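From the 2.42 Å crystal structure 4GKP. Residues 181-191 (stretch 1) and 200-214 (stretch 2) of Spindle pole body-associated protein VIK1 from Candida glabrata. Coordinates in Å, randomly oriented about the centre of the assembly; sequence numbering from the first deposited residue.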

# COMPACT_ATOMS: atom_id res chain seq x y z
N ASN A 181 3.38 12.76 -8.66
CA ASN A 181 3.85 12.78 -10.05
C ASN A 181 3.34 11.57 -10.84
O ASN A 181 2.84 11.70 -11.97
CB ASN A 181 5.38 12.88 -10.09
N GLY A 182 3.48 10.39 -10.25
CA GLY A 182 2.87 9.17 -10.76
C GLY A 182 2.45 8.29 -9.60
O GLY A 182 1.77 8.75 -8.67
N ILE A 183 2.83 7.02 -9.63
CA ILE A 183 2.67 6.16 -8.46
C ILE A 183 4.02 5.62 -7.99
O ILE A 183 4.96 5.49 -8.77
CB ILE A 183 1.67 5.00 -8.68
CG1 ILE A 183 2.20 3.99 -9.70
CG2 ILE A 183 0.30 5.53 -9.09
CD1 ILE A 183 1.54 2.63 -9.60
N GLY A 184 4.10 5.34 -6.69
CA GLY A 184 5.25 4.62 -6.11
C GLY A 184 4.94 3.15 -6.21
O GLY A 184 3.88 2.70 -5.77
N LEU A 185 5.83 2.38 -6.82
CA LEU A 185 5.63 0.95 -6.99
C LEU A 185 6.87 0.24 -6.47
O LEU A 185 7.96 0.38 -7.04
CB LEU A 185 5.36 0.60 -8.46
CG LEU A 185 5.14 -0.88 -8.87
CD1 LEU A 185 3.94 -1.53 -8.21
CD2 LEU A 185 4.97 -1.01 -10.37
N SER A 186 6.69 -0.48 -5.36
CA SER A 186 7.74 -1.32 -4.78
C SER A 186 7.36 -2.77 -5.02
O SER A 186 6.21 -3.16 -4.79
CB SER A 186 7.84 -1.11 -3.27
OG SER A 186 8.44 0.13 -2.95
N LYS A 187 8.30 -3.57 -5.49
CA LYS A 187 8.06 -5.00 -5.63
C LYS A 187 9.03 -5.77 -4.75
O LYS A 187 10.25 -5.65 -4.91
CB LYS A 187 8.21 -5.46 -7.07
CG LYS A 187 7.98 -6.96 -7.21
CD LYS A 187 8.36 -7.46 -8.59
CE LYS A 187 8.23 -8.98 -8.65
NZ LYS A 187 8.38 -9.44 -10.06
N PHE A 188 8.48 -6.52 -3.80
CA PHE A 188 9.31 -7.35 -2.94
C PHE A 188 9.12 -8.79 -3.41
O PHE A 188 8.01 -9.23 -3.65
CB PHE A 188 8.87 -7.26 -1.46
CG PHE A 188 8.97 -5.89 -0.84
CD1 PHE A 188 8.01 -4.91 -1.09
CD2 PHE A 188 9.97 -5.61 0.09
CE1 PHE A 188 8.07 -3.65 -0.47
CE2 PHE A 188 10.05 -4.36 0.72
CZ PHE A 188 9.09 -3.39 0.45
N GLN A 189 10.21 -9.53 -3.51
CA GLN A 189 10.10 -10.96 -3.71
C GLN A 189 10.53 -11.67 -2.43
O GLN A 189 11.60 -11.38 -1.88
CB GLN A 189 11.00 -11.42 -4.86
CG GLN A 189 10.53 -11.02 -6.26
CD GLN A 189 11.54 -11.41 -7.32
OE1 GLN A 189 12.73 -11.03 -7.26
NE2 GLN A 189 11.09 -12.20 -8.27
N PHE A 190 9.69 -12.59 -1.98
CA PHE A 190 9.99 -13.43 -0.81
C PHE A 190 10.34 -14.83 -1.29
O PHE A 190 9.50 -15.49 -1.92
CB PHE A 190 8.77 -13.52 0.11
CG PHE A 190 8.56 -12.30 0.98
CD1 PHE A 190 8.01 -11.14 0.46
CD2 PHE A 190 8.90 -12.33 2.34
CE1 PHE A 190 7.80 -10.03 1.27
CE2 PHE A 190 8.70 -11.23 3.15
CZ PHE A 190 8.17 -10.07 2.61
N PHE A 191 11.59 -15.24 -1.06
CA PHE A 191 12.04 -16.60 -1.39
C PHE A 191 12.09 -17.36 -0.06
O PHE A 191 12.92 -17.06 0.80
CB PHE A 191 13.41 -16.59 -2.11
CG PHE A 191 13.41 -15.89 -3.46
CD1 PHE A 191 13.61 -14.50 -3.56
CD2 PHE A 191 13.25 -16.61 -4.64
CE1 PHE A 191 13.63 -13.86 -4.80
CE2 PHE A 191 13.25 -15.99 -5.88
CZ PHE A 191 13.45 -14.61 -5.96
N PRO A 200 9.16 -17.26 -5.94
CA PRO A 200 9.03 -16.08 -5.07
C PRO A 200 7.57 -15.75 -4.85
O PRO A 200 6.75 -15.93 -5.76
CB PRO A 200 9.73 -14.96 -5.84
CG PRO A 200 9.85 -15.45 -7.26
CD PRO A 200 9.77 -16.96 -7.26
N ILE A 201 7.22 -15.31 -3.64
CA ILE A 201 5.92 -14.71 -3.42
C ILE A 201 6.08 -13.21 -3.62
O ILE A 201 6.92 -12.58 -2.96
CB ILE A 201 5.41 -14.97 -1.98
CG1 ILE A 201 5.58 -16.46 -1.61
CG2 ILE A 201 3.97 -14.48 -1.86
CD1 ILE A 201 5.49 -16.75 -0.14
N ASP A 202 5.30 -12.64 -4.53
CA ASP A 202 5.40 -11.20 -4.81
C ASP A 202 4.50 -10.36 -3.89
O ASP A 202 3.30 -10.64 -3.72
CB ASP A 202 5.06 -10.92 -6.28
CG ASP A 202 5.88 -11.74 -7.23
OD1 ASP A 202 7.08 -11.88 -7.01
OD2 ASP A 202 5.33 -12.27 -8.21
N PHE A 203 5.09 -9.32 -3.33
CA PHE A 203 4.33 -8.35 -2.57
C PHE A 203 4.55 -7.00 -3.22
O PHE A 203 5.70 -6.61 -3.45
CB PHE A 203 4.76 -8.33 -1.10
CG PHE A 203 4.22 -7.14 -0.31
CD1 PHE A 203 2.85 -7.00 -0.07
CD2 PHE A 203 5.08 -6.19 0.24
CE1 PHE A 203 2.35 -5.92 0.66
CE2 PHE A 203 4.59 -5.10 0.97
CZ PHE A 203 3.21 -4.97 1.18
N TYR A 204 3.46 -6.30 -3.53
CA TYR A 204 3.52 -4.95 -4.12
C TYR A 204 3.04 -3.91 -3.13
O TYR A 204 1.93 -4.03 -2.58
CB TYR A 204 2.69 -4.84 -5.40
CG TYR A 204 3.06 -5.85 -6.44
CD1 TYR A 204 4.09 -5.59 -7.34
CD2 TYR A 204 2.41 -7.09 -6.50
CE1 TYR A 204 4.45 -6.53 -8.29
CE2 TYR A 204 2.77 -8.04 -7.44
CZ TYR A 204 3.79 -7.75 -8.34
OH TYR A 204 4.15 -8.67 -9.27
N PHE A 205 3.88 -2.91 -2.90
CA PHE A 205 3.51 -1.77 -2.09
C PHE A 205 3.37 -0.54 -2.98
O PHE A 205 4.35 -0.06 -3.55
CB PHE A 205 4.52 -1.50 -0.97
CG PHE A 205 4.16 -0.32 -0.12
CD1 PHE A 205 2.96 -0.30 0.60
CD2 PHE A 205 5.02 0.78 -0.03
CE1 PHE A 205 2.62 0.80 1.39
CE2 PHE A 205 4.69 1.87 0.77
CZ PHE A 205 3.50 1.88 1.49
N ILE A 206 2.15 -0.04 -3.07
CA ILE A 206 1.84 0.98 -4.04
C ILE A 206 1.44 2.25 -3.35
O ILE A 206 0.51 2.26 -2.52
CB ILE A 206 0.77 0.47 -5.03
CG1 ILE A 206 1.39 -0.65 -5.88
CG2 ILE A 206 0.30 1.61 -5.92
CD1 ILE A 206 0.45 -1.81 -6.13
N GLU A 207 2.20 3.29 -3.65
CA GLU A 207 2.05 4.61 -3.06
C GLU A 207 1.35 5.53 -4.07
O GLU A 207 1.86 5.77 -5.17
CB GLU A 207 3.42 5.19 -2.71
CG GLU A 207 4.14 4.54 -1.53
CD GLU A 207 5.60 4.98 -1.46
OE1 GLU A 207 6.37 4.71 -2.42
OE2 GLU A 207 6.01 5.59 -0.45
N ILE A 208 0.19 6.03 -3.68
CA ILE A 208 -0.58 6.95 -4.51
C ILE A 208 -0.87 8.21 -3.70
O ILE A 208 -1.79 8.23 -2.87
CB ILE A 208 -1.87 6.29 -5.00
CG1 ILE A 208 -1.52 5.08 -5.86
CG2 ILE A 208 -2.73 7.29 -5.77
CD1 ILE A 208 -2.68 4.17 -6.16
N TYR A 209 -0.04 9.24 -3.91
CA TYR A 209 -0.17 10.50 -3.18
C TYR A 209 -0.39 11.72 -4.09
O TYR A 209 -0.25 12.85 -3.64
CB TYR A 209 1.05 10.75 -2.28
CG TYR A 209 1.35 9.61 -1.35
CD1 TYR A 209 0.35 9.04 -0.57
CD2 TYR A 209 2.65 9.12 -1.23
CE1 TYR A 209 0.62 7.99 0.28
CE2 TYR A 209 2.94 8.07 -0.37
CZ TYR A 209 1.92 7.51 0.38
OH TYR A 209 2.16 6.48 1.24
N GLN A 210 -0.73 11.48 -5.37
CA GLN A 210 -1.04 12.54 -6.31
C GLN A 210 -2.51 12.45 -6.75
O GLN A 210 -2.90 11.49 -7.41
CB GLN A 210 -0.08 12.50 -7.52
CG GLN A 210 -0.33 13.57 -8.59
N PRO A 211 -3.32 13.47 -6.38
CA PRO A 211 -4.77 13.53 -6.64
C PRO A 211 -5.15 13.27 -8.10
O PRO A 211 -6.20 12.68 -8.37
CB PRO A 211 -5.15 14.95 -6.24
CG PRO A 211 -4.14 15.30 -5.19
CD PRO A 211 -2.86 14.65 -5.62
N SER A 212 -4.30 13.71 -9.02
CA SER A 212 -4.40 13.38 -10.44
C SER A 212 -4.61 11.89 -10.73
O SER A 212 -5.28 11.54 -11.70
CB SER A 212 -3.12 13.85 -11.16
OG SER A 212 -2.84 13.04 -12.29
N ILE A 213 -4.04 11.02 -9.89
CA ILE A 213 -4.06 9.59 -10.16
C ILE A 213 -5.35 8.88 -9.71
O ILE A 213 -5.69 7.81 -10.24
CB ILE A 213 -2.80 8.87 -9.62
CG1 ILE A 213 -1.52 9.60 -10.05
CG2 ILE A 213 -2.78 7.41 -10.05
CD1 ILE A 213 -1.27 9.65 -11.55
N TYR A 214 -6.07 9.48 -8.76
CA TYR A 214 -7.32 8.87 -8.25
C TYR A 214 -8.24 8.39 -9.38
O TYR A 214 -8.72 7.26 -9.33
CB TYR A 214 -8.10 9.79 -7.27
CG TYR A 214 -7.34 10.35 -6.06
CD1 TYR A 214 -6.23 9.71 -5.53
CD2 TYR A 214 -7.79 11.51 -5.44
CE1 TYR A 214 -5.56 10.22 -4.43
CE2 TYR A 214 -7.13 12.03 -4.34
CZ TYR A 214 -6.01 11.39 -3.84
OH TYR A 214 -5.36 11.92 -2.74
O HOH W 1 6.11 1.96 -3.13
O HOH W 2 8.72 -12.30 -8.92

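Two waters are built into this pair of strands, one on each face of the sheet. On the face carrying Ser-186, Phe-205 and Glu-207, water 1 donates to Phe-205 O (2.7 Å) and to Glu-207 OE1 (2.9 Å) and bonds Ser-186 OG at 3.0 Å. It thereby joins a backbone carbonyl already used by the ladder to two polar side chains. Gly-184, opposite Glu-207, suits this place: a CB there would lie 2.4 Å from Glu-207 OE1, a clash.

The ladder itself is regular and antiparallel, with axes at 169°. Gly-184, Ser-186, Phe-188 and Phe-190 each exchange two backbone hydrogen bonds with Glu-207, Phe-205, Phe-203 and Ile-201 respectively. The bond from Phe-188 N to Phe-203 O, 2.8 Å and 177° at the hydrogen, is nearly linear. Between these pairs, CA-H groups approach the same carbonyls, as where Ile-206 CA lies 3.2 Å from Gly-184 O.

Beyond Ser-186, its face turns apolar. The rings of Phe-188 and Phe-203 meet obliquely, CD1 of the former 3.5 Å from CD2 of the latter, while Phe-190 CE1 lies 4.2 Å from Phe-203 CB. Broad, flat side chains cover their neighbours well here without needing polar partners.

On the other face, Leu-185 CD1 packs 3.6 Å from Ile-206 CG1. The extended Lys-187 lays its methylenes beside Tyr-204, Lys-187 CG to Tyr-204 CE1 3.7 Å, and passes Asp-202, with Lys-187 CE 3.5 Å from Asp-202 OD1. Lys-187 NZ stays 4.1 Å from Asp-202 OD1, beyond a salt bridge; water 2 links them, accepting from Lys-187 NZ and Gln-189 NE2 and donating to Asp-202 OD1.

The ends close with apolar contacts. Pro-200 CB sits over the face of the Phe-191 ring, 3.7 Å from CE2, in a CH-pi contact, and Ile-183 CG2 reaches both Ile-208 CG1 and Ile-213 CG2 at 3.7 Å.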